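PDB 2YNK: WZI from Escherichia coli, which binds carbohydrate as an outer-membrane beta-barrel lectin and takes part in assembling the group 1 capsule on the bacterial surface. Local coordinates for residues V4-L10 against R61-K66; L27-P31 against V148-P154; R120-G124 against A165-M169; Q201-A207 against K349-Q355. All blocks are in the same frame, centred on the assembly; numbering follows the deposited sequence.

Interaction 1: residues V4-L10 against R61-K66; sequences VVNDNDL and RLSALK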
loop_
_atom_site.group_PDB
_atom_site.type_symbol
_atom_site.label_atom_id
_atom_site.label_comp_id
_atom_site.label_asym_id
_atom_site.label_seq_id
_atom_site.Cartn_x
_atom_site.Cartn_y
_atom_site.Cartn_z
ATOM N N VAL A 4 -5.547 1.585 -10.643
ATOM C CA VAL A 4 -5.569 2.725 -9.736
ATOM C C VAL A 4 -4.608 2.377 -8.599
ATOM O O VAL A 4 -4.962 1.648 -7.682
ATOM C CB VAL A 4 -6.991 3.013 -9.196
ATOM C CG1 VAL A 4 -7.052 4.381 -8.525
ATOM C CG2 VAL A 4 -8.009 2.916 -10.319
ATOM N N VAL A 5 -3.377 2.877 -8.703
ATOM C CA VAL A 5 -2.323 2.581 -7.736
ATOM C C VAL A 5 -2.551 3.302 -6.406
ATOM O O VAL A 5 -3.409 4.186 -6.308
ATOM C CB VAL A 5 -0.922 2.951 -8.294
ATOM C CG1 VAL A 5 -0.573 2.059 -9.478
ATOM C CG2 VAL A 5 -0.848 4.426 -8.659
ATOM N N ASN A 6 -1.773 2.920 -5.396
ATOM C CA ASN A 6 -1.918 3.461 -4.051
ATOM C C ASN A 6 -2.125 4.974 -4.030
ATOM O O ASN A 6 -1.194 5.728 -4.272
ATOM C CB ASN A 6 -0.680 3.144 -3.194
ATOM C CG ASN A 6 -0.372 1.669 -3.114
ATOM O OD1 ASN A 6 -0.878 0.861 -3.893
ATOM N ND2 ASN A 6 0.480 1.312 -2.173
ATOM N N ASP A 7 -3.352 5.408 -3.754
ATOM C CA ASP A 7 -3.641 6.805 -3.423
ATOM C C ASP A 7 -4.245 6.792 -2.036
ATOM O O ASP A 7 -5.060 5.934 -1.725
ATOM C CB ASP A 7 -4.630 7.399 -4.411
ATOM C CG ASP A 7 -4.894 8.875 -4.157
ATOM O OD1 ASP A 7 -3.928 9.666 -4.205
ATOM O OD2 ASP A 7 -6.070 9.250 -3.926
ATOM N N ASN A 8 -3.844 7.722 -1.190
ATOM C CA ASN A 8 -4.228 7.651 0.218
ATOM C C ASN A 8 -5.593 8.303 0.448
ATOM O O ASN A 8 -6.409 7.786 1.206
ATOM C CB ASN A 8 -3.159 8.297 1.095
ATOM C CG ASN A 8 -3.448 8.163 2.567
ATOM O OD1 ASN A 8 -3.703 7.072 3.066
ATOM N ND2 ASN A 8 -3.396 9.274 3.281
ATOM N N ASP A 9 -5.823 9.440 -0.211
ATOM C CA ASP A 9 -7.110 10.124 -0.161
ATOM C C ASP A 9 -8.239 9.245 -0.691
ATOM O O ASP A 9 -9.290 9.142 -0.052
ATOM C CB ASP A 9 -7.059 11.451 -0.929
ATOM C CG ASP A 9 -6.424 12.573 -0.119
ATOM O OD1 ASP A 9 -6.097 12.341 1.066
ATOM O OD2 ASP A 9 -6.252 13.694 -0.660
ATOM N N LEU A 10 -8.009 8.601 -1.835
ATOM C CA LEU A 10 -9.006 7.703 -2.436
ATOM C C LEU A 10 -9.354 6.542 -1.508
ATOM O O LEU A 10 -10.537 6.252 -1.270
ATOM C CB LEU A 10 -8.505 7.135 -3.772
ATOM C CG LEU A 10 -9.544 6.345 -4.581
ATOM C CD1 LEU A 10 -10.662 7.282 -5.026
ATOM C CD2 LEU A 10 -8.922 5.646 -5.784
ATOM N N ARG A 61 -11.793 12.329 -7.672
ATOM C CA ARG A 61 -10.421 11.945 -7.404
ATOM C C ARG A 61 -9.831 11.178 -8.585
ATOM O O ARG A 61 -8.747 11.518 -9.055
ATOM C CB ARG A 61 -10.322 11.129 -6.108
ATOM C CG ARG A 61 -8.903 10.851 -5.624
ATOM C CD ARG A 61 -8.106 12.121 -5.356
ATOM N NE ARG A 61 -6.719 11.818 -4.980
ATOM C CZ ARG A 61 -5.715 12.693 -4.973
ATOM N NH1 ARG A 61 -5.896 13.960 -5.312
ATOM N NH2 ARG A 61 -4.505 12.292 -4.619
ATOM N N LEU A 62 -10.550 10.168 -9.078
ATOM C CA LEU A 62 -10.087 9.384 -10.229
ATOM C C LEU A 62 -9.864 10.263 -11.466
ATOM O O LEU A 62 -9.023 9.947 -12.300
ATOM C CB LEU A 62 -11.073 8.268 -10.564
ATOM C CG LEU A 62 -11.347 7.196 -9.502
ATOM C CD1 LEU A 62 -12.633 6.436 -9.812
ATOM C CD2 LEU A 62 -10.172 6.244 -9.390
ATOM N N SER A 63 -10.620 11.355 -11.586
ATOM C CA SER A 63 -10.368 12.357 -12.631
ATOM C C SER A 63 -9.068 13.087 -12.379
ATOM O O SER A 63 -8.328 13.364 -13.309
ATOM C CB SER A 63 -11.492 13.386 -12.702
ATOM O OG SER A 63 -12.620 12.840 -13.344
ATOM N N ALA A 64 -8.813 13.426 -11.122
ATOM C CA ALA A 64 -7.559 14.069 -10.737
ATOM C C ALA A 64 -6.371 13.140 -11.022
ATOM O O ALA A 64 -5.450 13.493 -11.747
ATOM C CB ALA A 64 -7.597 14.449 -9.262
ATOM N N LEU A 65 -6.436 11.939 -10.468
ATOM C CA LEU A 65 -5.385 10.945 -10.615
ATOM C C LEU A 65 -5.054 10.645 -12.074
ATOM O O LEU A 65 -3.872 10.577 -12.450
ATOM C CB LEU A 65 -5.795 9.646 -9.906
ATOM C CG LEU A 65 -5.771 9.722 -8.380
ATOM C CD1 LEU A 65 -6.427 8.510 -7.735
ATOM C CD2 LEU A 65 -4.329 9.866 -7.925
ATOM N N LYS A 66 -6.088 10.476 -12.893
ATOM C CA LYS A 66 -5.895 10.057 -14.278
ATOM C C LYS A 66 -6.026 11.189 -15.303
ATOM O O LYS A 66 -6.186 10.927 -16.494
ATOM C CB LYS A 66 -6.852 8.916 -14.610
ATOM C CG LYS A 66 -6.583 7.659 -13.806
ATOM C CD LYS A 66 -7.238 6.452 -14.437
ATOM C CE LYS A 66 -6.678 5.163 -13.882
ATOM N NZ LYS A 66 -5.407 4.763 -14.560
#
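Asp-7 and Arg-61 approach from opposite directions, and the arginine offers its side, not its end, to the carboxylate. Arg-61 NH2 gives a nearly straight bond to Asp-7 OD1 at 2.7 Å, and Arg-61 NE another to Asp-7 OD2 at 2.9 Å, each on the syn side. The planes are tilted by 30°; the oxygens lie close to the guanidinium plane, the nitrogens somewhat out of the carboxylate plane. Asp-7 has CG anti to its backbone N (chi1 -176°), which lets Asp-7 OD2 also accept the capping bond from Leu-10 N at 2.9 Å; this donor arrives from the opposite face to NE. A carboxylate suits both the helix start and the arginine, and together they probably help keep it ionised. Arg-61 NH1 has a further salt bridge with Glu-451. CB of Asp-9 lies over one guanidinium face.

Beside this grip is an apolar patch. CD2 of Leu-62 receives CG1 of Val-4 at 3.7 Å and CD2 of Leu-10 at 3.9 Å, both side chains crossing it at about a right angle, and Leu-65 puts its methyls alongside the Asp-7 carboxylate. A helix N-cap, Asp-7 of helix 8-19, is thus tied by a bidentate salt bridge to the C-terminal end of helix 49-65.

Interaction 2: residues L27-P31 against V148-P154; sequences LSTWP and VPQWWGP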
loop_
_atom_site.group_PDB
_atom_site.type_symbol
_atom_site.label_atom_id
_atom_site.label_comp_id
_atom_site.label_asym_id
_atom_site.label_seq_id
_atom_site.Cartn_x
_atom_site.Cartn_y
_atom_site.Cartn_z
ATOM N N LEU A 27 -10.597 -3.335 -0.483
ATOM C CA LEU A 27 -9.513 -2.375 -0.538
ATOM C C LEU A 27 -8.219 -2.984 -0.009
ATOM O O LEU A 27 -7.350 -2.257 0.449
ATOM C CB LEU A 27 -9.876 -1.139 0.280
ATOM C CG LEU A 27 -11.122 -0.379 -0.166
ATOM C CD1 LEU A 27 -11.429 0.754 0.805
ATOM C CD2 LEU A 27 -10.946 0.159 -1.571
ATOM N N SER A 28 -8.078 -4.307 -0.077
ATOM C CA SER A 28 -6.893 -4.962 0.488
ATOM C C SER A 28 -5.933 -5.514 -0.577
ATOM O O SER A 28 -4.934 -6.150 -0.243
ATOM C CB SER A 28 -7.306 -6.069 1.457
ATOM O OG SER A 28 -7.807 -7.186 0.758
ATOM N N THR A 29 -6.225 -5.260 -1.848
ATOM C CA THR A 29 -5.333 -5.619 -2.932
ATOM C C THR A 29 -5.241 -4.468 -3.918
ATOM O O THR A 29 -6.132 -4.276 -4.752
ATOM C CB THR A 29 -5.802 -6.888 -3.637
ATOM O OG1 THR A 29 -5.607 -7.996 -2.758
ATOM C CG2 THR A 29 -5.028 -7.139 -4.892
ATOM N N TRP A 30 -4.153 -3.698 -3.795
ATOM C CA TRP A 30 -3.828 -2.636 -4.734
ATOM C C TRP A 30 -2.758 -3.090 -5.684
ATOM O O TRP A 30 -1.923 -3.907 -5.320
ATOM C CB TRP A 30 -3.360 -1.411 -3.988
ATOM C CG TRP A 30 -4.429 -0.827 -3.118
ATOM C CD1 TRP A 30 -4.967 -1.363 -1.958
ATOM C CD2 TRP A 30 -5.148 0.430 -3.329
ATOM N NE1 TRP A 30 -5.938 -0.543 -1.451
ATOM C CE2 TRP A 30 -6.093 0.550 -2.223
ATOM C CE3 TRP A 30 -5.099 1.432 -4.285
ATOM C CZ2 TRP A 30 -6.939 1.634 -2.098
ATOM C CZ3 TRP A 30 -5.958 2.522 -4.152
ATOM C CH2 TRP A 30 -6.857 2.620 -3.083
ATOM N N PRO A 31 -2.763 -2.564 -6.917
ATOM C CA PRO A 31 -3.662 -1.533 -7.412
ATOM C C PRO A 31 -5.081 -2.056 -7.643
ATOM O O PRO A 31 -5.277 -3.256 -7.850
ATOM C CB PRO A 31 -3.011 -1.124 -8.728
ATOM C CG PRO A 31 -2.404 -2.372 -9.214
ATOM C CD PRO A 31 -1.889 -3.066 -7.985
ATOM N N VAL A 148 4.931 -0.672 -11.261
ATOM C CA VAL A 148 3.684 -0.403 -10.539
ATOM C C VAL A 148 3.800 -0.808 -9.071
ATOM O O VAL A 148 4.094 -1.968 -8.778
ATOM C CB VAL A 148 2.474 -1.146 -11.160
ATOM C CG1 VAL A 148 1.213 -0.893 -10.338
ATOM C CG2 VAL A 148 2.285 -0.726 -12.603
ATOM N N PRO A 149 3.553 0.140 -8.146
ATOM C CA PRO A 149 3.486 -0.235 -6.737
ATOM C C PRO A 149 2.243 -1.052 -6.412
ATOM O O PRO A 149 1.182 -0.888 -7.064
ATOM C CB PRO A 149 3.431 1.116 -6.014
ATOM C CG PRO A 149 2.847 2.050 -7.006
ATOM C CD PRO A 149 3.372 1.590 -8.334
ATOM N N GLN A 150 2.379 -1.907 -5.396
ATOM C CA GLN A 150 1.264 -2.719 -4.903
ATOM C C GLN A 150 0.994 -2.432 -3.433
ATOM O O GLN A 150 1.777 -1.730 -2.759
ATOM C CB GLN A 150 1.577 -4.207 -5.060
ATOM C CG GLN A 150 1.648 -4.709 -6.491
ATOM C CD GLN A 150 2.579 -5.901 -6.632
ATOM O OE1 GLN A 150 3.791 -5.802 -6.386
ATOM N NE2 GLN A 150 2.022 -7.032 -7.048
ATOM N N TRP A 151 -0.126 -2.974 -2.954
ATOM C CA TRP A 151 -0.377 -3.094 -1.525
ATOM C C TRP A 151 -1.148 -4.334 -1.265
ATOM O O TRP A 151 -2.242 -4.507 -1.810
ATOM C CB TRP A 151 -1.143 -1.905 -1.004
ATOM C CG TRP A 151 -1.282 -1.856 0.493
ATOM C CD1 TRP A 151 -2.274 -2.435 1.274
ATOM C CD2 TRP A 151 -0.413 -1.156 1.439
ATOM N NE1 TRP A 151 -2.083 -2.148 2.603
ATOM C CE2 TRP A 151 -0.979 -1.384 2.766
ATOM C CE3 TRP A 151 0.739 -0.389 1.322
ATOM C CZ2 TRP A 151 -0.401 -0.853 3.908
ATOM C CZ3 TRP A 151 1.305 0.146 2.482
ATOM C CH2 TRP A 151 0.745 -0.079 3.737
ATOM N N TRP A 152 -0.590 -5.213 -0.434
ATOM C CA TRP A 152 -1.233 -6.489 -0.111
ATOM C C TRP A 152 -1.680 -6.567 1.330
ATOM O O TRP A 152 -0.877 -6.830 2.237
ATOM C CB TRP A 152 -0.297 -7.636 -0.442
ATOM C CG TRP A 152 -0.233 -7.947 -1.912
ATOM C CD1 TRP A 152 -0.733 -7.198 -2.976
ATOM C CD2 TRP A 152 0.411 -9.098 -2.536
ATOM N NE1 TRP A 152 -0.460 -7.806 -4.169
ATOM C CE2 TRP A 152 0.210 -8.950 -3.975
ATOM C CE3 TRP A 152 1.111 -10.194 -2.065
ATOM C CZ2 TRP A 152 0.681 -9.874 -4.874
ATOM C CZ3 TRP A 152 1.582 -11.126 -2.979
ATOM C CH2 TRP A 152 1.374 -10.969 -4.351
ATOM N N GLY A 153 -2.980 -6.335 1.545
ATOM C CA GLY A 153 -3.592 -6.535 2.848
ATOM C C GLY A 153 -4.368 -5.345 3.360
ATOM O O GLY A 153 -4.365 -4.288 2.744
ATOM N N PRO A 154 -5.027 -5.510 4.512
ATOM C CA PRO A 154 -5.961 -4.527 5.034
ATOM C C PRO A 154 -5.337 -3.467 5.925
ATOM O O PRO A 154 -6.041 -2.569 6.396
ATOM C CB PRO A 154 -6.917 -5.385 5.852
ATOM C CG PRO A 154 -6.049 -6.475 6.377
ATOM C CD PRO A 154 -4.954 -6.701 5.375
#
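Ser-28 begins the pairing: its O accepts from Gly-153 N at 2.7 Å, while its CB rests against the Gly-153 carbonyl. Gly-153 has a phi of 128°, a conformation that suits a residue without a side chain. Thr-29 forms an antiparallel non-hydrogen-bonded pair with Trp-152, its CA-H directed at Trp-151 O. The next pair, Trp-30 with Trp-151, is the hydrogen-bonded kind: Trp-30 N reaches Trp-151 O at 2.9 Å, and Trp-151 N returns a bond to Trp-30 O at 3.1 Å. On this face the two CB atoms of Trp-30 and Trp-151 are 3.8 Å apart, but the indoles diverge, their planes 88° apart in an oblique pairing. The Trp-30 indole is steadied by NE1, which donates to Leu-27 O at 2.9 Å from above the carbonyl plane. Pro-31 follows a cis peptide bond and ends the run; its CG meets CG1 of Val-148 at 4.1 Å, crossing it at about a right angle, and its CD lies beside CG of Gln-150.

This two-stranded sheet lies near the centre of the chain, within the barrel. Trp-30 and Trp-151 turn to helix 8-19, where both touch Arg-11. Thr-29 and Trp-152 turn to the barrel wall: Thr-29 OG1 bonds Arg-217 of strand 212-221, and Trp-152 NE1 bonds Gln-196 of strand 193-201.

Interaction 3: residues R120-G124 against A165-M169; sequences RISNG and AMRPM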
loop_
_atom_site.group_PDB
_atom_site.type_symbol
_atom_site.label_atom_id
_atom_site.label_comp_id
_atom_site.label_asym_id
_atom_site.label_seq_id
_atom_site.Cartn_x
_atom_site.Cartn_y
_atom_site.Cartn_z
ATOM N N ARG A 120 16.788 9.577 -0.394
ATOM C CA ARG A 120 16.623 8.768 0.803
ATOM C C ARG A 120 16.890 7.317 0.414
ATOM O O ARG A 120 17.714 6.641 1.024
ATOM C CB ARG A 120 15.210 8.923 1.357
ATOM C CG ARG A 120 14.815 10.351 1.705
ATOM C CD ARG A 120 13.333 10.440 2.040
ATOM N NE ARG A 120 12.933 11.765 2.500
ATOM C CZ ARG A 120 11.689 12.102 2.831
ATOM N NH1 ARG A 120 10.711 11.214 2.748
ATOM N NH2 ARG A 120 11.414 13.336 3.239
ATOM N N ILE A 121 16.190 6.851 -0.615
ATOM C CA ILE A 121 16.408 5.522 -1.173
ATOM C C ILE A 121 17.419 5.647 -2.316
ATOM O O ILE A 121 17.304 6.546 -3.132
ATOM C CB ILE A 121 15.074 4.902 -1.669
ATOM C CG1 ILE A 121 14.020 4.928 -0.556
ATOM C CG2 ILE A 121 15.275 3.474 -2.144
ATOM C CD1 ILE A 121 12.814 4.043 -0.817
ATOM N N SER A 122 18.411 4.764 -2.368
ATOM C CA SER A 122 19.433 4.820 -3.423
ATOM C C SER A 122 18.851 4.564 -4.788
ATOM O O SER A 122 17.772 3.975 -4.920
ATOM C CB SER A 122 20.538 3.787 -3.190
ATOM O OG SER A 122 21.402 4.215 -2.159
ATOM N N ASN A 123 19.585 4.988 -5.810
ATOM C CA ASN A 123 19.190 4.734 -7.173
ATOM C C ASN A 123 20.375 4.836 -8.108
ATOM O O ASN A 123 21.476 5.199 -7.689
ATOM C CB ASN A 123 18.098 5.726 -7.583
ATOM C CG ASN A 123 17.012 5.092 -8.435
ATOM O OD1 ASN A 123 16.722 3.903 -8.323
ATOM N ND2 ASN A 123 16.401 5.900 -9.288
ATOM N N GLY A 124 20.160 4.481 -9.370
ATOM C CA GLY A 124 21.178 4.646 -10.398
ATOM C C GLY A 124 21.365 6.108 -10.754
ATOM O O GLY A 124 22.453 6.536 -11.107
ATOM N N ALA A 165 7.018 0.781 0.624
ATOM C CA ALA A 165 8.020 1.545 1.355
ATOM C C ALA A 165 9.396 1.332 0.744
ATOM O O ALA A 165 10.340 0.901 1.421
ATOM C CB ALA A 165 8.011 1.100 2.811
HETATM N N MSE A 166 9.496 1.629 -0.545
HETATM C CA MSE A 166 10.540 1.074 -1.408
HETATM C C MSE A 166 10.183 1.461 -2.810
HETATM O O MSE A 166 9.036 1.794 -3.094
HETATM C CB MSE A 166 10.504 -0.450 -1.329
HETATM C CG MSE A 166 9.025 -0.861 -1.203
HETATM SE SE MSE A 166 8.597 -2.258 -2.477
HETATM C CE MSE A 166 8.032 -1.088 -3.959
ATOM N N ARG A 167 11.150 1.405 -3.714
ATOM C CA ARG A 167 10.904 1.834 -5.077
ATOM C C ARG A 167 10.214 0.703 -5.806
ATOM O O ARG A 167 10.645 -0.450 -5.688
ATOM C CB ARG A 167 12.202 2.230 -5.775
ATOM C CG ARG A 167 12.927 3.332 -5.037
ATOM C CD ARG A 167 14.174 3.794 -5.764
ATOM N NE ARG A 167 13.949 5.105 -6.345
ATOM C CZ ARG A 167 14.400 6.246 -5.852
ATOM N NH1 ARG A 167 15.162 6.285 -4.770
ATOM N NH2 ARG A 167 14.103 7.370 -6.471
ATOM N N PRO A 168 9.138 1.020 -6.551
ATOM C CA PRO A 168 8.396 -0.019 -7.249
ATOM C C PRO A 168 9.286 -0.709 -8.279
ATOM O O PRO A 168 10.188 -0.070 -8.842
ATOM C CB PRO A 168 7.247 0.746 -7.915
ATOM C CG PRO A 168 7.734 2.151 -8.030
ATOM C CD PRO A 168 8.622 2.369 -6.849
HETATM N N MSE A 169 9.040 -1.998 -8.510
HETATM C CA MSE A 169 9.922 -2.813 -9.324
HETATM C C MSE A 169 9.344 -3.023 -10.672
HETATM O O MSE A 169 8.119 -3.069 -10.841
HETATM C CB MSE A 169 10.112 -4.180 -8.696
HETATM C CG MSE A 169 10.552 -4.064 -7.244
HETATM SE SE MSE A 169 10.718 -5.879 -6.501
HETATM C CE MSE A 169 8.785 -6.191 -6.193
#
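At one end of the barrel, the loop between the adjacent strands 107-116 and 127-138 rests through Ile-121 and Asn-123 on Arg-167, in the loop that runs from strand 151-152 to strand 170-176. Arg-167 carries most of the contact. Its chain bends at chi3 (107°), so that the guanidinium turns aside from the line of the methylenes and lies flat beneath Asn-123. The amide and guanidinium planes are only 14° apart, stacked, with CG of Asn-123 3.7 Å above the guanidinium plane and offset toward its rim. Asn-123 OD1 is accordingly over the face, 3.6 Å from Arg-167 NE, while ND2 of the amide bonds Ser-125 O. At the guanidinium edge Ile-121 O comes to 2.7 Å from Arg-167 NH1, although the angle is too poor for a hydrogen bond. The charge has its firm partner elsewhere, in a salt bridge from NH2 to Glu-116.

Ile-121 supplies the apolar part, as a branched residue with two arms to spend. CG2 packs on CG of Arg-167 at 3.7 Å, the two side chains sliding past each other in opposite directions, and CD1 reaches CA of Met-166 at 3.8 Å.

Around them, strand 127-138 flanks Arg-167 with Asn-128 and Asn-130, and Tyr-357 of the short strand 357-358 touches both Ile-121 and Met-166.

Interaction 4: residues Q201-A207 against K349-Q355; sequences QMNQYNA and KDGYYQQ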
loop_
_atom_site.group_PDB
_atom_site.type_symbol
_atom_site.label_atom_id
_atom_site.label_comp_id
_atom_site.label_asym_id
_atom_site.label_seq_id
_atom_site.Cartn_x
_atom_site.Cartn_y
_atom_site.Cartn_z
ATOM N N GLN A 201 11.555 -7.749 -11.283
ATOM C CA GLN A 201 13.013 -7.823 -11.181
ATOM C C GLN A 201 13.519 -6.801 -10.175
ATOM O O GLN A 201 13.261 -5.601 -10.302
ATOM C CB GLN A 201 13.653 -7.554 -12.536
ATOM C CG GLN A 201 15.145 -7.849 -12.558
ATOM C CD GLN A 201 15.749 -7.720 -13.940
ATOM O OE1 GLN A 201 16.009 -8.718 -14.602
ATOM N NE2 GLN A 201 15.959 -6.487 -14.389
HETATM N N MSE A 202 14.245 -7.273 -9.171
HETATM C CA MSE A 202 14.796 -6.383 -8.147
HETATM C C MSE A 202 15.886 -5.544 -8.762
HETATM O O MSE A 202 16.554 -5.977 -9.701
HETATM C CB MSE A 202 15.338 -7.207 -6.989
HETATM C CG MSE A 202 14.216 -7.928 -6.257
HETATM SE SE MSE A 202 14.979 -8.707 -4.628
HETATM C CE MSE A 202 14.792 -7.070 -3.543
ATOM N N ASN A 203 16.059 -4.335 -8.235
ATOM C CA ASN A 203 16.979 -3.341 -8.790
ATOM C C ASN A 203 18.156 -3.107 -7.854
ATOM O O ASN A 203 17.973 -3.028 -6.628
ATOM C CB ASN A 203 16.235 -2.027 -9.019
ATOM C CG ASN A 203 17.053 -1.006 -9.782
ATOM O OD1 ASN A 203 17.919 -1.350 -10.580
ATOM N ND2 ASN A 203 16.761 0.264 -9.552
ATOM N N GLN A 204 19.355 -3.010 -8.438
ATOM C CA GLN A 204 20.618 -2.842 -7.692
ATOM C C GLN A 204 20.713 -3.821 -6.523
ATOM O O GLN A 204 21.215 -3.481 -5.456
ATOM C CB GLN A 204 20.762 -1.408 -7.170
ATOM C CG GLN A 204 21.007 -0.344 -8.233
ATOM C CD GLN A 204 21.290 1.017 -7.615
ATOM O OE1 GLN A 204 20.980 1.264 -6.437
ATOM N NE2 GLN A 204 21.895 1.914 -8.404
ATOM N N TYR A 205 20.218 -5.034 -6.713
ATOM C CA TYR A 205 20.150 -5.973 -5.613
ATOM C C TYR A 205 21.487 -6.728 -5.561
ATOM O O TYR A 205 21.591 -7.866 -6.025
ATOM C CB TYR A 205 18.926 -6.887 -5.762
ATOM C CG TYR A 205 18.717 -7.783 -4.584
ATOM C CD1 TYR A 205 18.173 -7.297 -3.399
ATOM C CD2 TYR A 205 19.093 -9.106 -4.636
ATOM C CE1 TYR A 205 17.988 -8.123 -2.300
ATOM C CE2 TYR A 205 18.922 -9.943 -3.549
ATOM C CZ TYR A 205 18.364 -9.455 -2.384
ATOM O OH TYR A 205 18.211 -10.314 -1.314
ATOM N N ASN A 206 22.495 -6.056 -4.996
ATOM C CA ASN A 206 23.911 -6.520 -4.986
ATOM C C ASN A 206 24.153 -8.016 -4.801
ATOM O O ASN A 206 24.604 -8.674 -5.717
ATOM C CB ASN A 206 24.714 -5.779 -3.917
ATOM C CG ASN A 206 26.184 -6.196 -3.897
ATOM O OD1 ASN A 206 26.962 -5.790 -4.761
ATOM N ND2 ASN A 206 26.573 -7.006 -2.901
ATOM N N ALA A 207 23.835 -8.551 -3.628
ATOM C CA ALA A 207 24.167 -9.944 -3.290
ATOM C C ALA A 207 23.780 -10.992 -4.343
ATOM O O ALA A 207 24.412 -12.051 -4.414
ATOM C CB ALA A 207 23.564 -10.317 -1.943
ATOM N N LYS A 349 21.085 -12.509 0.423
ATOM C CA LYS A 349 21.716 -12.047 1.666
ATOM C C LYS A 349 21.404 -10.606 2.004
ATOM O O LYS A 349 21.512 -10.213 3.159
ATOM C CB LYS A 349 23.236 -12.248 1.602
ATOM C CG LYS A 349 23.673 -13.707 1.634
ATOM C CD LYS A 349 25.187 -13.802 1.630
ATOM C CE LYS A 349 25.686 -15.234 1.692
ATOM N NZ LYS A 349 27.083 -15.246 2.215
ATOM N N ASP A 350 21.022 -9.821 0.999
ATOM C CA ASP A 350 20.550 -8.448 1.221
ATOM C C ASP A 350 19.158 -8.461 1.876
ATOM O O ASP A 350 18.610 -7.405 2.188
ATOM C CB ASP A 350 20.456 -7.675 -0.101
ATOM C CG ASP A 350 21.797 -7.156 -0.622
ATOM O OD1 ASP A 350 22.877 -7.426 -0.044
ATOM O OD2 ASP A 350 21.736 -6.446 -1.661
ATOM N N GLY A 351 18.569 -9.645 2.044
ATOM C CA GLY A 351 17.307 -9.778 2.753
ATOM C C GLY A 351 16.144 -9.410 1.863
ATOM O O GLY A 351 16.317 -9.252 0.663
ATOM N N TYR A 352 14.962 -9.273 2.465
ATOM C CA TYR A 352 13.722 -8.939 1.746
ATOM C C TYR A 352 13.614 -7.405 1.654
ATOM O O TYR A 352 12.703 -6.783 2.222
ATOM C CB TYR A 352 12.527 -9.568 2.471
ATOM C CG TYR A 352 11.212 -9.555 1.704
ATOM C CD1 TYR A 352 11.092 -10.203 0.478
ATOM C CD2 TYR A 352 10.083 -8.923 2.223
ATOM C CE1 TYR A 352 9.900 -10.199 -0.227
ATOM C CE2 TYR A 352 8.883 -8.914 1.530
ATOM C CZ TYR A 352 8.796 -9.553 0.306
ATOM O OH TYR A 352 7.614 -9.553 -0.395
ATOM N N TYR A 353 14.597 -6.814 0.961
ATOM C CA TYR A 353 14.748 -5.364 0.815
ATOM C C TYR A 353 15.294 -5.025 -0.568
ATOM O O TYR A 353 16.205 -5.697 -1.051
ATOM C CB TYR A 353 15.761 -4.803 1.813
ATOM C CG TYR A 353 15.438 -5.003 3.265
ATOM C CD1 TYR A 353 15.647 -6.227 3.875
ATOM C CD2 TYR A 353 14.976 -3.959 4.042
ATOM C CE1 TYR A 353 15.381 -6.422 5.219
ATOM C CE2 TYR A 353 14.702 -4.136 5.391
ATOM C CZ TYR A 353 14.910 -5.375 5.975
ATOM O OH TYR A 353 14.635 -5.583 7.305
ATOM N N GLN A 354 14.756 -3.971 -1.187
ATOM C CA GLN A 354 15.359 -3.407 -2.381
ATOM C C GLN A 354 15.965 -2.080 -2.011
ATOM O O GLN A 354 15.281 -1.242 -1.420
ATOM C CB GLN A 354 14.330 -3.182 -3.466
ATOM C CG GLN A 354 14.953 -2.697 -4.759
ATOM C CD GLN A 354 13.947 -2.483 -5.844
ATOM O OE1 GLN A 354 13.890 -3.245 -6.802
ATOM N NE2 GLN A 354 13.142 -1.447 -5.703
ATOM N N GLN A 355 17.244 -1.900 -2.357
ATOM C CA GLN A 355 17.990 -0.680 -2.057
ATOM C C GLN A 355 17.864 -0.292 -0.599
ATOM O O GLN A 355 17.763 0.885 -0.252
ATOM C CB GLN A 355 17.562 0.448 -2.985
ATOM C CG GLN A 355 17.805 0.081 -4.440
ATOM C CD GLN A 355 17.178 1.031 -5.425
ATOM O OE1 GLN A 355 15.966 1.262 -5.400
ATOM N NE2 GLN A 355 17.991 1.557 -6.335
#
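Asn-203 N, Tyr-205 OH and Gln-204 OE1 tie segment 201-207 to segment 349-355 by three hydrogen bonds. Gln-354, extended with CG anti to its backbone N (chi1 -175°), brings OE1 to Asn-203 N at 2.8 Å. Tyr-205 OH donates to Gly-351 O at 2.9 Å. Gln-355 NE2 gives a straight bond, 169°, to Gln-204 OE1 at 3.0 Å; the donor stands above the acceptor's carbonyl plane, and the two amides are 85° apart. Glutamine suits these positions, being long enough to bridge separated loops and able to give or accept.

The Tyr-205 ring is the centre of the packing. The selenium of Met-202, present as selenomethionine, sits 3.7 Å above its centre within the same loop. OD2 of Asp-350 lies over the opposite face, toward the rim, and Tyr-353 O approaches the ring edge. CB of Asp-350 meets CE1 of Tyr-205 at 3.3 Å, and OD1 of Asp-350 meets CB of Ala-207 at 3.5 Å. The methyl of Met-202 lies against Tyr-353 O.

The first loop connects strands 193-201 and 212-221; the second bears strand 353-354, paired with 357-358. Gln-235 of strand 226-236 touches Met-202 and Tyr-205.

In the fold
Interactions 1 and 2 touch, their centres 13 Å apart: Val-4 O lies 3.4 Å from CE3 of Trp-30, so the start of the chain packs on the small inner sheet. Interaction 2 meets interaction 3 more lightly, through Pro-168 CB at 3.8 Å from Pro-149 N. Interactions 3 and 4 have the closest centres, 10 Å apart; Gln-354 NE2 makes a weak hydrogen bond to Arg-167 O and Gln-355 NE2 another weak one to Asn-123 OD1, so Gln-354 and Gln-355 serve both. Interaction 1 lies about 29 Å from interaction 4, centre to centre. Bound alkanes stay apart: the side chains of Val-148 and Asn-203 each lie about 8 Å from an n-octane.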